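Side-chain contacts in type III chaperone protein ShcA (Pseudomonas syringae pv. tomato, PDB 4G6T), which probably binds its cognate type III effector as a secretion chaperone of the CesT family: residues Asp15-Arg18 and Pro24-Phe27; Asn39-Thr44 and Trp121-Arg126; Gly87-Glu90 and Tyr95-Tyr98. All blocks are in the same frame, centred on the assembly; numbering follows the deposited sequence.

Overall arrangement
The three contacts run from one end of this alpha+beta chain to the other. Contact 1 ties the end of helix 8-19 to the loop that leads into the sheet, contact 2 lays strand 41-48 against the C-terminal helix 108-127, and contact 3 pairs strands 85-88 and 95-102 at one margin of that sheet. Centres of contacts 1 and 3 are about 26 Å apart, on opposite sides of the chain's centre; those of contacts 2 and 3 are about 13 Å apart. The last two touch, W121 CD1 lying 3.6 Å from A97 CB. All three also come within reach of the other protein in the assembly, a probable effector segment.

Contact 1: residues Asp15-Arg18 and Pro24-Phe27; sequences DFSR and PLVF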
# COMPACT_ATOMS: atom_id res chain seq x y z
N ASP A 15 -14.44 -4.03 -2.20
CA ASP A 15 -14.92 -3.71 -3.54
C ASP A 15 -13.79 -3.77 -4.58
O ASP A 15 -14.02 -4.19 -5.71
CB ASP A 15 -15.60 -2.34 -3.59
CG ASP A 15 -17.01 -2.34 -2.97
OD1 ASP A 15 -17.45 -3.43 -2.60
OD2 ASP A 15 -17.66 -1.28 -2.90
N PHE A 16 -12.61 -3.33 -4.17
CA PHE A 16 -11.41 -3.39 -5.04
C PHE A 16 -11.06 -4.84 -5.34
O PHE A 16 -10.86 -5.19 -6.51
CB PHE A 16 -10.29 -2.64 -4.31
CG PHE A 16 -8.92 -2.70 -4.95
CD1 PHE A 16 -8.63 -1.86 -5.99
CD2 PHE A 16 -7.94 -3.50 -4.41
CE1 PHE A 16 -7.35 -1.84 -6.54
CE2 PHE A 16 -6.66 -3.51 -4.97
CZ PHE A 16 -6.39 -2.68 -6.04
N SER A 17 -11.07 -5.68 -4.31
CA SER A 17 -10.75 -7.11 -4.43
C SER A 17 -11.79 -7.73 -5.37
O SER A 17 -11.46 -8.52 -6.25
CB SER A 17 -10.76 -7.79 -3.07
OG SER A 17 -9.81 -7.27 -2.15
N ARG A 18 -13.05 -7.36 -5.22
CA ARG A 18 -14.11 -7.93 -6.09
C ARG A 18 -13.88 -7.55 -7.54
O ARG A 18 -14.12 -8.34 -8.47
CB ARG A 18 -15.49 -7.44 -5.65
CG ARG A 18 -16.03 -8.14 -4.42
CD ARG A 18 -17.35 -7.51 -4.00
NE ARG A 18 -17.82 -8.06 -2.74
CZ ARG A 18 -19.03 -7.88 -2.21
NH1 ARG A 18 -19.98 -7.14 -2.79
NH2 ARG A 18 -19.29 -8.47 -1.06
N PRO A 24 -10.41 -11.87 -1.10
CA PRO A 24 -10.35 -10.50 -0.56
C PRO A 24 -9.03 -10.14 0.11
O PRO A 24 -8.46 -10.88 0.91
CB PRO A 24 -11.51 -10.46 0.43
CG PRO A 24 -12.44 -11.51 -0.11
CD PRO A 24 -11.51 -12.62 -0.48
N LEU A 25 -8.51 -8.97 -0.26
CA LEU A 25 -7.41 -8.41 0.49
C LEU A 25 -7.94 -7.92 1.82
O LEU A 25 -9.11 -7.51 1.88
CB LEU A 25 -6.81 -7.24 -0.29
CG LEU A 25 -6.11 -7.64 -1.59
CD1 LEU A 25 -6.08 -6.50 -2.60
CD2 LEU A 25 -4.75 -8.25 -1.27
N VAL A 26 -7.08 -7.91 2.82
CA VAL A 26 -7.47 -7.50 4.17
C VAL A 26 -6.50 -6.52 4.79
O VAL A 26 -5.29 -6.53 4.55
CB VAL A 26 -7.68 -8.69 5.13
CG1 VAL A 26 -8.65 -9.70 4.49
CG2 VAL A 26 -6.38 -9.32 5.49
N PHE A 27 -7.03 -5.64 5.62
CA PHE A 27 -6.16 -4.86 6.46
C PHE A 27 -5.82 -5.63 7.72
O PHE A 27 -6.74 -6.17 8.38
CB PHE A 27 -6.84 -3.52 6.86
CG PHE A 27 -6.96 -2.55 5.73
CD1 PHE A 27 -5.82 -1.96 5.20
CD2 PHE A 27 -8.19 -2.18 5.20
CE1 PHE A 27 -5.91 -1.13 4.10
CE2 PHE A 27 -8.27 -1.34 4.09
CZ PHE A 27 -7.14 -0.77 3.60
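F16 turns one edge of its ring to L25, whose methyl CD1 lies in the ring plane, 3.9 Å from CE2 and 4.0 Å from CD2. With CG anti to the backbone N (chi1 174°), the ring is carried off to the flank of the helix, where it also packs on L111, K112 and M115 of helix 108-127; only its rim meets the leucine. Next along the helix, S17 makes the polar part of the contact. Its OG accepts the backbone N-H of L25 (N to OG 2.9 Å, 163° at the hydrogen) and also bonds to the carbonyl O of L13, one helical turn back. The hydroxyl thus bridges helix 8-19 and the loop after it, which leads into strand 32-37 of the antiparallel sheet of the CesT-type chaperone fold. Carbon atoms also crowd S17: its OG lies 3.5 Å from L25 CB, and S17 CB is 3.7 Å from P24 CA. From the loop, L25 reaches back past the hydroxyl, CD1 lying 3.8 Å from S17 OG, and on to L13 and C33, while an apolar side chain of the other protein packs against it.

Contact 2: residues Asn39-Thr44 and Trp121-Arg126; sequences NTFALT and WMRGWR
F41, at the start of strand 41-48, packs its ring against M122 and R123 of the C-terminal helix 108-127; the axes of strand 41-44 and helix 121-126 approach to 10.5 Å at 139°, closer to antiparallel than to perpendicular. T40 and F41 both face I37, forming a classic beta bulge where the strand begins. The F41 ring is touched from two directions. M122 runs past it in the opposite sense, its chain bent at the last torsion so that CE meets both F41 CD1 and the carbonyl O of A42, each at 3.7 Å. The sulfur stands obliquely to the ring, SD 5.5 Å from the F41 centroid, a loose Met-aromatic contact. Nearer the backbone, M122 CB lies 4.0 Å from F41 CE1. R123 comes from the other side and crosses the phenyl at about a right angle: its bend at chi3 (-43°) swings the guanidinium to the ring edge, NH1 3.7 Å from F41 CE2. The planes stand 71° apart, so one face of the guanidinium rests on the rim of the ring, and the charge does not sit over the ring face. That charge is met by the E120 carboxylate, which forms a salt bridge with NE. F41 also packs on L119 of the same helix, and M122 on L60 and on A97 of strand 95-102. A42, backbone-bonded to L59 of strand 53-59, is met by an aromatic side chain of the other protein.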
# COMPACT_ATOMS: atom_id res chain seq x y z
N ASN A 39 5.32 -9.91 -9.06
CA ASN A 39 6.51 -10.51 -8.43
C ASN A 39 7.72 -9.61 -8.40
O ASN A 39 8.87 -10.08 -8.42
CB ASN A 39 6.92 -11.86 -9.06
CG ASN A 39 7.79 -12.70 -8.11
OD1 ASN A 39 7.64 -12.65 -6.88
ND2 ASN A 39 8.74 -13.47 -8.67
N THR A 40 7.47 -8.30 -8.31
CA THR A 40 8.53 -7.33 -8.50
C THR A 40 8.48 -6.19 -7.52
O THR A 40 9.50 -5.78 -7.01
CB THR A 40 8.57 -6.68 -9.92
OG1 THR A 40 8.49 -7.64 -10.98
CG2 THR A 40 9.91 -5.98 -10.14
N PHE A 41 7.29 -5.65 -7.26
CA PHE A 41 7.18 -4.44 -6.47
C PHE A 41 6.52 -4.73 -5.13
O PHE A 41 5.51 -5.46 -5.05
CB PHE A 41 6.34 -3.41 -7.19
CG PHE A 41 6.97 -2.87 -8.41
CD1 PHE A 41 8.15 -2.12 -8.29
CD2 PHE A 41 6.38 -3.01 -9.63
CE1 PHE A 41 8.73 -1.58 -9.39
CE2 PHE A 41 6.96 -2.43 -10.74
CZ PHE A 41 8.15 -1.73 -10.61
N ALA A 42 7.02 -4.08 -4.10
CA ALA A 42 6.46 -4.12 -2.79
C ALA A 42 5.62 -2.88 -2.49
O ALA A 42 6.18 -1.79 -2.60
CB ALA A 42 7.53 -4.31 -1.73
N LEU A 43 4.35 -3.05 -2.12
CA LEU A 43 3.39 -1.92 -1.99
C LEU A 43 2.59 -2.19 -0.73
O LEU A 43 2.30 -3.35 -0.35
CB LEU A 43 2.51 -1.77 -3.22
CG LEU A 43 1.72 -0.48 -3.53
CD1 LEU A 43 1.59 -0.23 -5.02
CD2 LEU A 43 0.32 -0.54 -2.91
N THR A 44 2.24 -1.15 -0.00
CA THR A 44 1.40 -1.28 1.16
C THR A 44 0.31 -0.25 1.11
O THR A 44 0.56 0.91 0.72
CB THR A 44 2.10 -1.22 2.51
OG1 THR A 44 3.20 -2.16 2.51
CG2 THR A 44 1.08 -1.70 3.53
N TRP A 121 5.79 5.17 -11.37
CA TRP A 121 6.80 6.01 -10.71
C TRP A 121 7.91 5.19 -10.14
O TRP A 121 9.11 5.47 -10.38
CB TRP A 121 6.07 6.85 -9.62
CG TRP A 121 6.86 7.68 -8.65
CD1 TRP A 121 7.07 7.46 -7.31
CD2 TRP A 121 7.45 8.98 -8.91
NE1 TRP A 121 7.70 8.55 -6.73
CE2 TRP A 121 7.92 9.46 -7.67
CE3 TRP A 121 7.54 9.77 -10.04
CZ2 TRP A 121 8.56 10.73 -7.58
CZ3 TRP A 121 8.17 11.00 -9.94
CH2 TRP A 121 8.69 11.42 -8.73
N MET A 122 7.59 4.12 -9.41
CA MET A 122 8.56 3.15 -8.89
C MET A 122 9.38 2.56 -10.03
O MET A 122 10.60 2.46 -9.91
CB MET A 122 7.81 2.09 -8.11
CG MET A 122 7.26 2.64 -6.79
SD MET A 122 5.99 1.62 -6.05
CE MET A 122 7.02 0.17 -5.58
N ARG A 123 8.72 2.20 -11.09
CA ARG A 123 9.41 1.56 -12.24
C ARG A 123 10.45 2.55 -12.78
O ARG A 123 11.60 2.16 -13.01
CB ARG A 123 8.43 1.13 -13.30
CG ARG A 123 9.11 0.33 -14.41
CD ARG A 123 8.19 -0.04 -15.55
NE ARG A 123 6.89 -0.50 -15.08
CZ ARG A 123 6.60 -1.69 -14.55
NH1 ARG A 123 7.52 -2.63 -14.37
NH2 ARG A 123 5.36 -1.92 -14.16
N GLY A 124 10.03 3.79 -12.95
CA GLY A 124 10.95 4.81 -13.53
C GLY A 124 12.16 4.98 -12.67
O GLY A 124 13.32 5.05 -13.17
N TRP A 125 12.00 5.08 -11.35
CA TRP A 125 13.15 5.28 -10.47
C TRP A 125 14.09 4.11 -10.42
O TRP A 125 15.27 4.23 -10.17
CB TRP A 125 12.70 5.64 -9.04
CG TRP A 125 12.28 7.10 -8.98
CD1 TRP A 125 11.00 7.60 -8.88
CD2 TRP A 125 13.16 8.28 -9.15
NE1 TRP A 125 11.03 8.98 -8.95
CE2 TRP A 125 12.28 9.44 -9.15
CE3 TRP A 125 14.54 8.45 -9.32
CZ2 TRP A 125 12.78 10.75 -9.26
CZ3 TRP A 125 15.02 9.77 -9.44
CH2 TRP A 125 14.16 10.87 -9.42
N ARG A 126 13.56 2.91 -10.60
CA ARG A 126 14.36 1.74 -10.36
C ARG A 126 15.29 1.61 -11.51
O ARG A 126 16.37 1.02 -11.36
CB ARG A 126 13.46 0.49 -10.31
CG ARG A 126 14.18 -0.79 -9.98
CD ARG A 126 13.24 -1.99 -10.05
NE ARG A 126 13.90 -3.08 -9.35
CZ ARG A 126 15.04 -3.69 -9.74
NH1 ARG A 126 15.71 -3.36 -10.88
NH2 ARG A 126 15.53 -4.68 -8.98

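Contact 3: residues Gly87-Glu90 and Tyr95-Tyr98; sequences GLDE and YHAY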
# COMPACT_ATOMS: atom_id res chain seq x y z
N GLY A 87 10.81 9.93 -0.49
CA GLY A 87 11.62 10.37 0.60
C GLY A 87 12.40 9.22 1.19
O GLY A 87 12.16 8.06 0.85
N LEU A 88 13.30 9.54 2.10
CA LEU A 88 14.10 8.57 2.82
C LEU A 88 13.51 8.29 4.17
O LEU A 88 13.25 9.18 5.00
CB LEU A 88 15.53 9.09 2.93
CG LEU A 88 16.52 8.23 3.76
CD1 LEU A 88 16.76 6.87 3.10
CD2 LEU A 88 17.83 9.00 3.95
N ASP A 89 13.31 7.02 4.47
CA ASP A 89 13.03 6.60 5.78
C ASP A 89 14.31 6.28 6.56
O ASP A 89 15.08 5.40 6.18
CB ASP A 89 12.15 5.34 5.78
CG ASP A 89 12.01 4.73 7.15
OD1 ASP A 89 11.69 5.46 8.13
OD2 ASP A 89 12.16 3.49 7.25
N GLU A 90 14.54 7.00 7.65
CA GLU A 90 15.83 6.87 8.34
C GLU A 90 15.91 5.62 9.25
O GLU A 90 17.01 5.12 9.47
CB GLU A 90 16.26 8.19 9.03
CG GLU A 90 16.84 9.13 7.97
CD GLU A 90 17.43 10.45 8.48
OE1 GLU A 90 16.98 10.97 9.54
OE2 GLU A 90 18.33 10.99 7.76
N TYR A 95 14.46 4.16 0.61
CA TYR A 95 13.65 5.17 -0.08
C TYR A 95 12.24 4.62 -0.27
O TYR A 95 12.04 3.47 -0.74
CB TYR A 95 14.23 5.61 -1.38
CG TYR A 95 15.54 6.34 -1.24
CD1 TYR A 95 15.58 7.62 -0.74
CD2 TYR A 95 16.71 5.74 -1.60
CE1 TYR A 95 16.78 8.30 -0.62
CE2 TYR A 95 17.92 6.44 -1.51
CZ TYR A 95 17.93 7.71 -1.01
OH TYR A 95 19.13 8.40 -0.90
N HIS A 96 11.28 5.47 0.03
CA HIS A 96 9.85 5.16 -0.08
C HIS A 96 9.18 6.05 -1.07
O HIS A 96 9.37 7.29 -0.98
CB HIS A 96 9.13 5.29 1.24
CG HIS A 96 9.58 4.28 2.27
ND1 HIS A 96 8.75 3.39 2.89
CD2 HIS A 96 10.83 4.04 2.74
CE1 HIS A 96 9.48 2.60 3.73
NE2 HIS A 96 10.74 3.01 3.67
N ALA A 97 8.34 5.51 -1.95
CA ALA A 97 7.43 6.27 -2.80
C ALA A 97 6.05 6.26 -2.10
O ALA A 97 5.73 5.36 -1.32
CB ALA A 97 7.33 5.67 -4.16
N TYR A 98 5.28 7.34 -2.27
CA TYR A 98 4.01 7.42 -1.55
C TYR A 98 2.99 8.25 -2.33
O TYR A 98 3.34 9.17 -3.15
CB TYR A 98 4.18 7.96 -0.13
CG TYR A 98 4.64 9.41 -0.16
CD1 TYR A 98 3.68 10.42 -0.09
CD2 TYR A 98 5.95 9.73 -0.14
CE1 TYR A 98 4.08 11.75 -0.04
CE2 TYR A 98 6.36 11.08 -0.15
CZ TYR A 98 5.38 12.07 -0.10
OH TYR A 98 5.74 13.41 -0.17
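The carbonyl O of G87 is met by two groups of the facing strand, one of them through a hydrogen bond. H96 N donates to G87 O in an almost straight bond (2.9 Å, 174° at the hydrogen), and Y95 CA approaches the same oxygen at 3.4 Å as a weaker CA-H...O contact. G87 N answers with a bond to H96 O of 3.0 Å, closing the antiparallel hydrogen-bonded pair of G87 and H96; L88 and Y95 form the adjoining non-hydrogen-bonded pair. On the sheet face of that second pair, the L88 side chain lies over one face of the Y95 ring. Its methyl CD1 stands 4.2 Å from the ring centroid, 20° off the normal and displaced toward the rim, a CH-pi contact, while L88 CB touches Y95 CE1 at 3.8 Å. These strands are the two arms of a beta hairpin, 85-88 and 95-102, and 85-88 is an outermost strand of the five-stranded antiparallel sheet within this chain. Beyond L88 the chain turns, and D89 approaches H96. It meets the imidazole through its methylene: D89 CB lies 3.4 Å from H96 NE2. The carboxylate, nearly perpendicular to the imidazole plane, is directed into the turn instead: CG is anti to the backbone N (chi1 170°), and OD2 bonds to S92 OG, with a weak bond from K91 N to OD1. Y95 also packs on L60 and P62, and the H96 ring meets an aromatic side chain of the other protein.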